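Local atomic coordinates of seryl-tRNA synthetase (Pyrococcus horikoshii, PDB entry 2DQ0), a protein that catalyses the ATP-dependent attachment of serine to tRNA(Ser), and probably also to tRNA(Sec), as a homodimeric class II aminoacyl-tRNA synthetase. Residues Val193-Ala198 / Lys436-Lys441; Ala198-Ala203 / Ile408-Ala413; Leu274-Ser279 / His303-Phe308. All blocks are in the same frame, centred on the assembly; numbering follows the deposited sequence.

Interaction 1. Residues Val193-Ala198 / Lys436-Lys441; sequences VILDLA and KYTGFK
Ile-194 and Ala-198, one turn apart on a helix, meet Tyr-437, Thr-438 and Phe-440 through carbon atoms, and no hydrogen bond crosses between the segments. The backbones come nearest at Ala-198 and Tyr-437, whose CA atoms are 5.1 Å apart. Ala-198 CB touches two groups at once, lying 3.6 Å from Tyr-437 CB and 3.6 Å from Thr-438 CG2. The tyrosine ring then leads away, with Ala-198 O standing over one face, offset toward the rim, and Lys-436 CG over the opposite face. One turn earlier, Ile-194 CG2 lies 3.7 Å from Thr-438 CA and approaches Phe-440 CE2 at 3.4 Å, obliquely to the ring; Ile-194 CB is at the ring edge, in its plane. Leu-195 adds a looser touch, CD1 to Thr-438 CG2 at 4.3 Å.

Behind this first shell, Thr-438 has two roles. Its OG1 sits between the backbone N and the carbonyl carbon (chi1 58°), while CG2, anti to the carbonyl carbon, meets the helix. OG1 donates to Phe-440 O at 2.8 Å, in the carbonyl plane, closing a short turn. Gly-439, with phi 103°, ends the helix inside that turn; after it, Phe-440 holds its CG between its backbone N and carbonyl carbon (chi1 56°), and Thr-438 CB stands 3.7 Å above the centre of its ring. Further out, Tyr-437 OH is hydrogen-bonded to Asp-205 OD2, farther along the first helix, and Tyr-437 O accepts from Arg-201 of the second subunit; Ile-194 and Leu-197 pack on Ile-208 and Leu-204 of that same subunit. A C-terminal helical turn is thus laid on helix 190-209, which, with the strand that follows it, matches motif 1, the dimer-interface element of class II synthetases.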
loop_
_atom_site.group_PDB
_atom_site.type_symbol
_atom_site.label_atom_id
_atom_site.label_comp_id
_atom_site.label_asym_id
_atom_site.label_seq_id
_atom_site.Cartn_x
_atom_site.Cartn_y
_atom_site.Cartn_z
ATOM N N VAL A 193 6.083 5.699 -16.007
ATOM C CA VAL A 193 4.871 5.203 -15.363
ATOM C C VAL A 193 4.218 4.202 -16.309
ATOM O O VAL A 193 3.752 3.142 -15.881
ATOM C CB VAL A 193 3.870 6.347 -15.039
ATOM C CG1 VAL A 193 2.569 5.770 -14.524
ATOM C CG2 VAL A 193 4.459 7.275 -13.982
ATOM N N ILE A 194 4.192 4.525 -17.602
ATOM C CA ILE A 194 3.608 3.607 -18.564
ATOM C C ILE A 194 4.442 2.332 -18.628
ATOM O O ILE A 194 3.906 1.231 -18.734
ATOM C CB ILE A 194 3.502 4.236 -19.986
ATOM C CG1 ILE A 194 2.115 4.851 -20.205
ATOM C CG2 ILE A 194 3.608 3.156 -21.039
ATOM C CD1 ILE A 194 1.653 5.752 -19.125
ATOM N N LEU A 195 5.758 2.485 -18.558
ATOM C CA LEU A 195 6.648 1.331 -18.612
ATOM C C LEU A 195 6.413 0.368 -17.432
ATOM O O LEU A 195 6.429 -0.860 -17.593
ATOM C CB LEU A 195 8.112 1.805 -18.636
ATOM C CG LEU A 195 9.132 0.680 -18.678
ATOM C CD1 LEU A 195 8.904 -0.171 -19.924
ATOM C CD2 LEU A 195 10.513 1.262 -18.668
ATOM N N ASP A 196 6.201 0.947 -16.249
ATOM C CA ASP A 196 5.958 0.195 -15.033
ATOM C C ASP A 196 4.689 -0.632 -15.239
ATOM O O ASP A 196 4.721 -1.862 -15.085
ATOM C CB ASP A 196 5.786 1.160 -13.854
ATOM C CG ASP A 196 5.617 0.449 -12.512
ATOM O OD1 ASP A 196 6.272 0.860 -11.541
ATOM O OD2 ASP A 196 4.824 -0.503 -12.403
ATOM N N LEU A 197 3.584 0.030 -15.589
ATOM C CA LEU A 197 2.341 -0.705 -15.819
ATOM C C LEU A 197 2.481 -1.747 -16.914
ATOM O O LEU A 197 1.940 -2.848 -16.791
ATOM C CB LEU A 197 1.186 0.212 -16.199
ATOM C CG LEU A 197 0.730 1.257 -15.184
ATOM C CD1 LEU A 197 -0.634 1.752 -15.655
ATOM C CD2 LEU A 197 0.653 0.679 -13.742
ATOM N N ALA A 198 3.198 -1.394 -17.976
ATOM C CA ALA A 198 3.401 -2.303 -19.097
ATOM C C ALA A 198 4.081 -3.581 -18.638
ATOM O O ALA A 198 3.668 -4.679 -19.029
ATOM C CB ALA A 198 4.229 -1.624 -20.188
ATOM N N LYS A 436 3.480 -3.362 -27.621
ATOM C CA LYS A 436 2.034 -3.468 -27.622
ATOM C C LYS A 436 1.472 -2.903 -26.323
ATOM O O LYS A 436 0.332 -2.428 -26.286
ATOM C CB LYS A 436 1.572 -4.920 -27.833
ATOM C CG LYS A 436 2.047 -5.942 -26.806
ATOM C CD LYS A 436 1.585 -7.339 -27.236
ATOM C CE LYS A 436 2.218 -8.478 -26.429
ATOM N NZ LYS A 436 3.593 -8.880 -26.889
ATOM N N TYR A 437 2.281 -2.904 -25.266
ATOM C CA TYR A 437 1.813 -2.389 -23.980
ATOM C C TYR A 437 2.097 -0.914 -23.735
ATOM O O TYR A 437 1.289 -0.230 -23.101
ATOM C CB TYR A 437 2.419 -3.183 -22.828
ATOM C CG TYR A 437 2.115 -4.653 -22.851
ATOM C CD1 TYR A 437 3.071 -5.565 -23.276
ATOM C CD2 TYR A 437 0.878 -5.140 -22.414
ATOM C CE1 TYR A 437 2.813 -6.939 -23.265
ATOM C CE2 TYR A 437 0.611 -6.519 -22.396
ATOM C CZ TYR A 437 1.586 -7.409 -22.821
ATOM O OH TYR A 437 1.365 -8.766 -22.782
ATOM N N THR A 438 3.238 -0.432 -24.231
ATOM C CA THR A 438 3.641 0.962 -24.027
ATOM C C THR A 438 3.177 1.974 -25.060
ATOM O O THR A 438 2.819 3.100 -24.715
ATOM C CB THR A 438 5.179 1.103 -23.970
ATOM O OG1 THR A 438 5.750 0.587 -25.181
ATOM C CG2 THR A 438 5.737 0.367 -22.777
ATOM N N GLY A 439 3.220 1.581 -26.325
ATOM C CA GLY A 439 2.855 2.485 -27.389
ATOM C C GLY A 439 4.164 2.931 -28.001
ATOM O O GLY A 439 4.521 2.532 -29.110
ATOM N N PHE A 440 4.907 3.731 -27.256
ATOM C CA PHE A 440 6.183 4.241 -27.712
ATOM C C PHE A 440 7.235 3.134 -27.811
ATOM O O PHE A 440 7.137 2.136 -27.127
ATOM C CB PHE A 440 6.625 5.325 -26.753
ATOM C CG PHE A 440 6.710 4.867 -25.319
ATOM C CD1 PHE A 440 7.866 4.252 -24.834
ATOM C CD2 PHE A 440 5.657 5.107 -24.436
ATOM C CE1 PHE A 440 7.962 3.896 -23.483
ATOM C CE2 PHE A 440 5.746 4.753 -23.080
ATOM C CZ PHE A 440 6.893 4.149 -22.598
ATOM N N LYS A 441 8.245 3.314 -28.661
ATOM C CA LYS A 441 9.289 2.294 -28.827
ATOM C C LYS A 441 10.593 2.669 -28.135
ATOM O O LYS A 441 11.474 1.834 -27.944
ATOM C CB LYS A 441 9.563 2.048 -30.308
ATOM C CG LYS A 441 8.366 1.514 -31.094
ATOM C CD LYS A 441 8.762 1.169 -32.515
ATOM C CE LYS A 441 7.556 0.783 -33.341
ATOM N NZ LYS A 441 6.533 1.858 -33.339
#

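Interaction 2. Residues Ala198-Ala203 / Ile408-Ala413; sequences ALIRFA and IATSRA. With SSA (5'-O-(N-(L-seryl)-sulfamoyl)adenosine), chain G; SO4 (sulfate ion), chain E.
Ile-408 CD1 is the centre of the tight part of this contact: it lies 3.8 Å from each of Ala-203 CB, Leu-199 O and Phe-202 CD2. The phenyl group receives it at the edge, near the ring plane, and the Ile-408 side chain crosses those of Leu-199 and Phe-202 at about a right angle. Leu-199 holds its CG anti to the carbonyl carbon (chi1 -80°). Its two methyls then divide, CD2 going to Ile-408 and CD1 to Ala-413 CB at 3.7 Å, wedging between them. Thr-410 CG2 rests 3.8 Å from Ile-200 CG1 in an oblique crossing, while its OG1 makes weak hydrogen bonds to Asp-196 OD1 and the backbone O of His-303.

The other side of segment 408-413 faces the bound seryl-adenylate analogue and mixes apolar and polar groups. Ala-409 CB lies 3.4 Å from the ribose O4' of SSA. Ser-411 OG donates to adenine N3 at 2.9 Å, and Arg-412, extended from CG to NE, brings one guanidinium face over C4 of the base, offset toward the rim. Its NE and NH2 are held by the carbonyl oxygens of Phe-297 and Glu-370. Looser still is a sulfate, probably from the crystallisation liquor: Arg-412 NH2 reaches its O4 at 3.4 Å in a weak, bent bond (139°).

This strand-helix unit with its arginine corresponds to class II motif 3. No hydrogen bond joins the segments, implying that the direct contact rests on apolar packing, with the weak Thr-410 to Asp-196 bond a polar link to the same helix and Ser-411 and Arg-412 turned to the analogue's adenosine.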
loop_
_atom_site.group_PDB
_atom_site.type_symbol
_atom_site.label_atom_id
_atom_site.label_comp_id
_atom_site.label_asym_id
_atom_site.label_seq_id
_atom_site.Cartn_x
_atom_site.Cartn_y
_atom_site.Cartn_z
ATOM N N ALA A 198 3.198 -1.394 -17.976
ATOM C CA ALA A 198 3.401 -2.303 -19.097
ATOM C C ALA A 198 4.081 -3.581 -18.638
ATOM O O ALA A 198 3.668 -4.679 -19.029
ATOM C CB ALA A 198 4.229 -1.624 -20.188
ATOM N N LEU A 199 5.108 -3.436 -17.800
ATOM C CA LEU A 199 5.840 -4.591 -17.283
ATOM C C LEU A 199 4.936 -5.538 -16.475
ATOM O O LEU A 199 5.083 -6.749 -16.560
ATOM C CB LEU A 199 7.042 -4.113 -16.451
ATOM C CG LEU A 199 8.274 -3.694 -17.271
ATOM C CD1 LEU A 199 9.329 -2.958 -16.418
ATOM C CD2 LEU A 199 8.875 -4.943 -17.862
ATOM N N ILE A 200 4.002 -4.977 -15.709
ATOM C CA ILE A 200 3.044 -5.742 -14.931
ATOM C C ILE A 200 2.155 -6.571 -15.897
ATOM O O ILE A 200 2.059 -7.787 -15.761
ATOM C CB ILE A 200 2.157 -4.787 -14.075
ATOM C CG1 ILE A 200 2.964 -4.241 -12.901
ATOM C CG2 ILE A 200 0.896 -5.513 -13.538
ATOM C CD1 ILE A 200 2.214 -3.142 -12.119
ATOM N N ARG A 201 1.513 -5.910 -16.859
ATOM C CA ARG A 201 0.662 -6.590 -17.831
ATOM C C ARG A 201 1.387 -7.689 -18.603
ATOM O O ARG A 201 0.860 -8.787 -18.769
ATOM C CB ARG A 201 0.060 -5.599 -18.834
ATOM C CG ARG A 201 -1.259 -4.971 -18.393
ATOM C CD ARG A 201 -2.253 -6.002 -17.828
ATOM N NE ARG A 201 -2.729 -7.023 -18.771
ATOM C CZ ARG A 201 -3.751 -6.860 -19.614
ATOM N NH1 ARG A 201 -4.106 -7.854 -20.417
ATOM N NH2 ARG A 201 -4.414 -5.703 -19.662
ATOM N N PHE A 202 2.590 -7.392 -19.079
ATOM C CA PHE A 202 3.386 -8.378 -19.800
ATOM C C PHE A 202 3.588 -9.622 -18.917
ATOM O O PHE A 202 3.205 -10.728 -19.294
ATOM C CB PHE A 202 4.723 -7.752 -20.188
ATOM C CG PHE A 202 5.746 -8.726 -20.660
ATOM C CD1 PHE A 202 5.535 -9.479 -21.805
ATOM C CD2 PHE A 202 6.941 -8.880 -19.963
ATOM C CE1 PHE A 202 6.509 -10.375 -22.249
ATOM C CE2 PHE A 202 7.926 -9.775 -20.398
ATOM C CZ PHE A 202 7.712 -10.521 -21.539
ATOM N N ALA A 203 4.161 -9.434 -17.730
ATOM C CA ALA A 203 4.389 -10.548 -16.812
ATOM C C ALA A 203 3.092 -11.287 -16.586
ATOM O O ALA A 203 3.014 -12.502 -16.715
ATOM C CB ALA A 203 4.918 -10.041 -15.479
ATOM N N ILE A 408 8.142 -10.510 -12.309
ATOM C CA ILE A 408 8.805 -9.232 -12.558
ATOM C C ILE A 408 8.587 -8.224 -11.433
ATOM O O ILE A 408 7.456 -7.899 -11.068
ATOM C CB ILE A 408 8.321 -8.532 -13.830
ATOM C CG1 ILE A 408 8.799 -9.278 -15.065
ATOM C CG2 ILE A 408 8.850 -7.084 -13.854
ATOM C CD1 ILE A 408 8.354 -8.606 -16.396
ATOM N N ALA A 409 9.673 -7.736 -10.867
ATOM C CA ALA A 409 9.544 -6.713 -9.851
ATOM C C ALA A 409 9.905 -5.517 -10.747
ATOM O O ALA A 409 11.047 -5.388 -11.183
ATOM C CB ALA A 409 10.568 -6.943 -8.738
ATOM N N THR A 410 8.923 -4.673 -11.051
ATOM C CA THR A 410 9.130 -3.537 -11.965
ATOM C C THR A 410 10.295 -2.614 -11.632
ATOM O O THR A 410 11.009 -2.175 -12.526
ATOM C CB THR A 410 7.853 -2.672 -12.112
ATOM O OG1 THR A 410 7.591 -1.989 -10.888
ATOM C CG2 THR A 410 6.657 -3.527 -12.444
ATOM N N SER A 411 10.475 -2.307 -10.353
ATOM C CA SER A 411 11.570 -1.445 -9.908
ATOM C C SER A 411 12.883 -1.830 -10.623
ATOM O O SER A 411 13.418 -1.077 -11.438
ATOM C CB SER A 411 11.752 -1.600 -8.395
ATOM O OG SER A 411 11.819 -2.990 -8.052
ATOM N N ARG A 412 13.383 -3.020 -10.323
ATOM C CA ARG A 412 14.629 -3.467 -10.919
ATOM C C ARG A 412 14.568 -3.840 -12.378
ATOM O O ARG A 412 15.605 -3.883 -13.034
ATOM C CB ARG A 412 15.209 -4.609 -10.105
ATOM C CG ARG A 412 15.452 -4.140 -8.683
ATOM C CD ARG A 412 16.224 -5.112 -7.895
ATOM N NE ARG A 412 16.589 -4.525 -6.628
ATOM C CZ ARG A 412 17.249 -5.164 -5.676
ATOM N NH1 ARG A 412 17.543 -4.526 -4.548
ATOM N NH2 ARG A 412 17.606 -6.435 -5.855
ATOM N N ALA A 413 13.375 -4.112 -12.897
ATOM C CA ALA A 413 13.257 -4.446 -14.308
ATOM C C ALA A 413 13.494 -3.123 -15.064
ATOM O O ALA A 413 14.159 -3.062 -16.114
ATOM C CB ALA A 413 11.874 -4.983 -14.596
HETATM N N10 SSA G . 8.390 -13.543 -2.784
HETATM C CA SSA G . 9.800 -13.634 -3.207
HETATM C CB SSA G . 9.907 -13.925 -4.679
HETATM O OG SSA G . 9.543 -12.798 -5.484
HETATM C C9 SSA G . 10.597 -12.364 -2.935
HETATM O O9 SSA G . 10.044 -11.343 -2.536
HETATM N N8 SSA G . 11.919 -12.429 -3.133
HETATM S S1 SSA G . 12.835 -11.125 -2.922
HETATM O O1S SSA G . 12.696 -10.777 -1.515
HETATM O O2S SSA G . 14.144 -11.463 -3.469
HETATM O "O5'" SSA G . 12.137 -10.029 -3.799
HETATM C "C5'" SSA G . 11.955 -10.263 -5.183
HETATM C "C4'" SSA G . 12.534 -9.161 -6.014
HETATM O "O4'" SSA G . 11.884 -7.908 -5.725
HETATM C "C3'" SSA G . 14.008 -8.845 -5.861
HETATM O "O3'" SSA G . 14.778 -9.803 -6.558
HETATM C "C2'" SSA G . 14.047 -7.501 -6.564
HETATM O "O2'" SSA G . 13.929 -7.574 -7.965
HETATM C "C1'" SSA G . 12.792 -6.844 -5.975
HETATM N N9 SSA G . 13.012 -6.172 -4.697
HETATM C C8 SSA G . 13.166 -6.715 -3.432
HETATM N N7 SSA G . 13.351 -5.820 -2.496
HETATM C C5 SSA G . 13.323 -4.609 -3.182
HETATM C C6 SSA G . 13.476 -3.262 -2.760
HETATM N N6 SSA G . 13.692 -2.916 -1.494
HETATM N N1 SSA G . 13.380 -2.276 -3.704
HETATM C C2 SSA G . 13.149 -2.633 -4.987
HETATM N N3 SSA G . 12.994 -3.873 -5.504
HETATM C C4 SSA G . 13.106 -4.817 -4.542
HETATM S S SO4 E . 20.828 -6.892 -3.474
HETATM O O1 SO4 E . 19.729 -6.883 -2.478
HETATM O O2 SO4 E . 22.063 -7.435 -2.863
HETATM O O3 SO4 E . 21.086 -5.513 -3.921
HETATM O O4 SO4 E . 20.453 -7.725 -4.638
#

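Interaction 3. Residues Leu274-Ser279 / His303-Phe308; sequences LYVGVS and HKVEQF. With SSA (5'-O-(N-(L-seryl)-sulfamoyl)adenosine), chain G.
The rings of Tyr-275 and Phe-308 lead away from the facing strand and do not stack on each other: this pair meets at its CB atoms, 4.4 Å apart. The Phe-308 ring instead meets that of Tyr-310, with planes about 55° apart, and packs on helix 254-259. A third flat group, the Glu-306 carboxylate, grips the seryl end of the analogue with both oxygens, OE1 accepting from SSA OG at 2.7 Å and OE2 from N10 at 2.6 Å. Lys-304 NZ forms a salt bridge with Glu-306 OE1, its hydrogen bond long and weak, and is hydrogen-bonded to Thr-252 OG1.

The strands run antiparallel (165°), matching the antiparallel strands of class II motif 2. Gly-277 and Glu-306 form a hydrogen-bonded pair, with Glu-306 N to Gly-277 O at 2.6 Å (167°), which is consistent with the backbone pairing positioning the serine-binding glutamate. Near Ser-279 a water donates to Ser-279 OG and Lys-304 O and accepts from Lys-304 NZ.

On the other face, Val-276 CG2 lies beside Val-305 CG1 at 3.7 Å, the two side chains pointing the same way. Val-305 and Val-278 pack against helix 190-209.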
loop_
_atom_site.group_PDB
_atom_site.type_symbol
_atom_site.label_atom_id
_atom_site.label_comp_id
_atom_site.label_asym_id
_atom_site.label_seq_id
_atom_site.Cartn_x
_atom_site.Cartn_y
_atom_site.Cartn_z
ATOM N N LEU A 274 -2.006 -22.851 -8.975
ATOM C CA LEU A 274 -1.077 -21.881 -9.531
ATOM C C LEU A 274 -1.567 -20.433 -9.484
ATOM O O LEU A 274 -2.547 -20.051 -10.131
ATOM C CB LEU A 274 -0.732 -22.265 -10.969
ATOM C CG LEU A 274 -0.349 -23.739 -11.147
ATOM C CD1 LEU A 274 -0.352 -24.024 -12.637
ATOM C CD2 LEU A 274 1.017 -24.081 -10.501
ATOM N N TYR A 275 -0.863 -19.615 -8.714
ATOM C CA TYR A 275 -1.237 -18.221 -8.616
ATOM C C TYR A 275 -0.181 -17.246 -9.114
ATOM O O TYR A 275 1.017 -17.440 -8.934
ATOM C CB TYR A 275 -1.587 -17.884 -7.167
ATOM C CG TYR A 275 -2.775 -18.643 -6.650
ATOM C CD1 TYR A 275 -4.050 -18.410 -7.156
ATOM C CD2 TYR A 275 -2.631 -19.580 -5.631
ATOM C CE1 TYR A 275 -5.157 -19.084 -6.659
ATOM C CE2 TYR A 275 -3.728 -20.259 -5.121
ATOM C CZ TYR A 275 -4.988 -20.005 -5.638
ATOM O OH TYR A 275 -6.071 -20.658 -5.103
ATOM N N VAL A 276 -0.652 -16.199 -9.765
ATOM C CA VAL A 276 0.224 -15.136 -10.202
ATOM C C VAL A 276 -0.415 -13.852 -9.684
ATOM O O VAL A 276 -1.438 -13.400 -10.197
ATOM C CB VAL A 276 0.392 -15.084 -11.734
ATOM C CG1 VAL A 276 -0.976 -15.167 -12.452
ATOM C CG2 VAL A 276 1.131 -13.819 -12.096
ATOM N N GLY A 277 0.174 -13.287 -8.634
ATOM C CA GLY A 277 -0.362 -12.066 -8.068
ATOM C C GLY A 277 0.380 -10.816 -8.499
ATOM O O GLY A 277 1.529 -10.880 -8.967
ATOM N N VAL A 278 -0.302 -9.677 -8.357
ATOM C CA VAL A 278 0.251 -8.353 -8.656
ATOM C C VAL A 278 -0.032 -7.589 -7.386
ATOM O O VAL A 278 -1.099 -7.750 -6.794
ATOM C CB VAL A 278 -0.521 -7.551 -9.737
ATOM C CG1 VAL A 278 0.401 -6.516 -10.360
ATOM C CG2 VAL A 278 -1.120 -8.453 -10.742
ATOM N N SER A 279 0.901 -6.750 -6.967
ATOM C CA SER A 279 0.666 -5.962 -5.777
ATOM C C SER A 279 1.809 -5.036 -5.486
ATOM O O SER A 279 2.930 -5.273 -5.918
ATOM C CB SER A 279 0.481 -6.859 -4.551
ATOM O OG SER A 279 1.722 -7.091 -3.903
ATOM N N HIS A 303 6.444 -2.300 -7.228
ATOM C CA HIS A 303 5.421 -3.174 -7.773
ATOM C C HIS A 303 6.047 -4.496 -8.197
ATOM O O HIS A 303 7.160 -4.518 -8.738
ATOM C CB HIS A 303 4.773 -2.481 -8.959
ATOM C CG HIS A 303 4.019 -1.251 -8.583
ATOM N ND1 HIS A 303 3.763 -0.232 -9.474
ATOM C CD2 HIS A 303 3.427 -0.892 -7.416
ATOM C CE1 HIS A 303 3.047 0.704 -8.872
ATOM N NE2 HIS A 303 2.829 0.328 -7.623
ATOM N N LYS A 304 5.341 -5.596 -7.943
ATOM C CA LYS A 304 5.835 -6.912 -8.316
ATOM C C LYS A 304 4.772 -7.933 -8.710
ATOM O O LYS A 304 3.789 -8.134 -8.014
ATOM C CB LYS A 304 6.690 -7.489 -7.190
ATOM C CG LYS A 304 7.326 -8.818 -7.540
ATOM C CD LYS A 304 8.396 -9.220 -6.517
ATOM C CE LYS A 304 7.831 -9.240 -5.091
ATOM N NZ LYS A 304 6.656 -10.161 -4.950
ATOM N N VAL A 305 4.979 -8.558 -9.860
ATOM C CA VAL A 305 4.096 -9.601 -10.351
ATOM C C VAL A 305 4.758 -10.854 -9.784
ATOM O O VAL A 305 5.932 -11.118 -10.064
ATOM C CB VAL A 305 4.104 -9.642 -11.884
ATOM C CG1 VAL A 305 3.307 -10.840 -12.396
ATOM C CG2 VAL A 305 3.525 -8.352 -12.424
ATOM N N GLU A 306 4.011 -11.619 -8.992
ATOM C CA GLU A 306 4.556 -12.797 -8.318
ATOM C C GLU A 306 3.960 -14.157 -8.669
ATOM O O GLU A 306 2.745 -14.299 -8.792
ATOM C CB GLU A 306 4.412 -12.579 -6.804
ATOM C CG GLU A 306 4.845 -13.741 -5.933
ATOM C CD GLU A 306 6.313 -13.691 -5.616
ATOM O OE1 GLU A 306 7.049 -13.024 -6.366
ATOM O OE2 GLU A 306 6.728 -14.323 -4.621
ATOM N N GLN A 307 4.829 -15.160 -8.790
ATOM C CA GLN A 307 4.405 -16.538 -9.062
ATOM C C GLN A 307 4.342 -17.268 -7.726
ATOM O O GLN A 307 5.288 -17.196 -6.937
ATOM C CB GLN A 307 5.433 -17.303 -9.908
ATOM C CG GLN A 307 5.697 -16.835 -11.328
ATOM C CD GLN A 307 6.828 -17.636 -11.947
ATOM O OE1 GLN A 307 7.961 -17.152 -12.099
ATOM N NE2 GLN A 307 6.536 -18.883 -12.278
ATOM N N PHE A 308 3.250 -17.976 -7.462
ATOM C CA PHE A 308 3.168 -18.748 -6.225
ATOM C C PHE A 308 2.548 -20.091 -6.559
ATOM O O PHE A 308 1.568 -20.166 -7.316
ATOM C CB PHE A 308 2.351 -18.023 -5.179
ATOM C CG PHE A 308 2.440 -18.634 -3.801
ATOM C CD1 PHE A 308 1.714 -19.791 -3.478
ATOM C CD2 PHE A 308 3.206 -18.015 -2.804
ATOM C CE1 PHE A 308 1.747 -20.310 -2.182
ATOM C CE2 PHE A 308 3.249 -18.523 -1.509
ATOM C CZ PHE A 308 2.515 -19.676 -1.189
HETATM N N10 SSA G . 8.390 -13.543 -2.784
HETATM C CA SSA G . 9.800 -13.634 -3.207
HETATM C CB SSA G . 9.907 -13.925 -4.679
HETATM O OG SSA G . 9.543 -12.798 -5.484
HETATM C C9 SSA G . 10.597 -12.364 -2.935
HETATM O O9 SSA G . 10.044 -11.343 -2.536
HETATM N N8 SSA G . 11.919 -12.429 -3.133
HETATM S S1 SSA G . 12.835 -11.125 -2.922
HETATM O O1S SSA G . 12.696 -10.777 -1.515
HETATM O O2S SSA G . 14.144 -11.463 -3.469
HETATM O "O5'" SSA G . 12.137 -10.029 -3.799
HETATM C "C5'" SSA G . 11.955 -10.263 -5.183
HETATM C "C4'" SSA G . 12.534 -9.161 -6.014
HETATM O "O4'" SSA G . 11.884 -7.908 -5.725
HETATM C "C3'" SSA G . 14.008 -8.845 -5.861
HETATM O "O3'" SSA G . 14.778 -9.803 -6.558
HETATM C "C2'" SSA G . 14.047 -7.501 -6.564
HETATM O "O2'" SSA G . 13.929 -7.574 -7.965
HETATM C "C1'" SSA G . 12.792 -6.844 -5.975
HETATM N N9 SSA G . 13.012 -6.172 -4.697
HETATM C C8 SSA G . 13.166 -6.715 -3.432
HETATM N N7 SSA G . 13.351 -5.820 -2.496
HETATM C C5 SSA G . 13.323 -4.609 -3.182
HETATM C C6 SSA G . 13.476 -3.262 -2.760
HETATM N N6 SSA G . 13.692 -2.916 -1.494
HETATM N N1 SSA G . 13.380 -2.276 -3.704
HETATM C C2 SSA G . 13.149 -2.633 -4.987
HETATM N N3 SSA G . 12.994 -3.873 -5.504
HETATM C C4 SSA G . 13.106 -4.817 -4.542
HETATM O O HOH W 1 3.807 -8.533 -5.201
#

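In the fold
Interactions 1 and 2 use successive parts of helix 190-209 and share Ala-198; interaction 3 meets the same helix through Val-278 and Val-305, which touch Ile-200 and Ala-203. All three are largely buried and reach the second subunit, interaction 1 most broadly. Interaction 1 lies away from the ligand, with partly exposed aromatics, whereas interactions 2 and 3 touch the analogue at different ends, adenine and serine. Interactions 1 and 2 join their segments by apolar packing alone; interaction 3 does so by backbone hydrogen bonds. Ile-408 O to Val-305 N places 408-409 beside 303-308 in one sheet. Asp-196, in segment 193-198 though not touching 436-441, is hydrogen-bonded to His-303 ND1 and weakly to Thr-410 OG1.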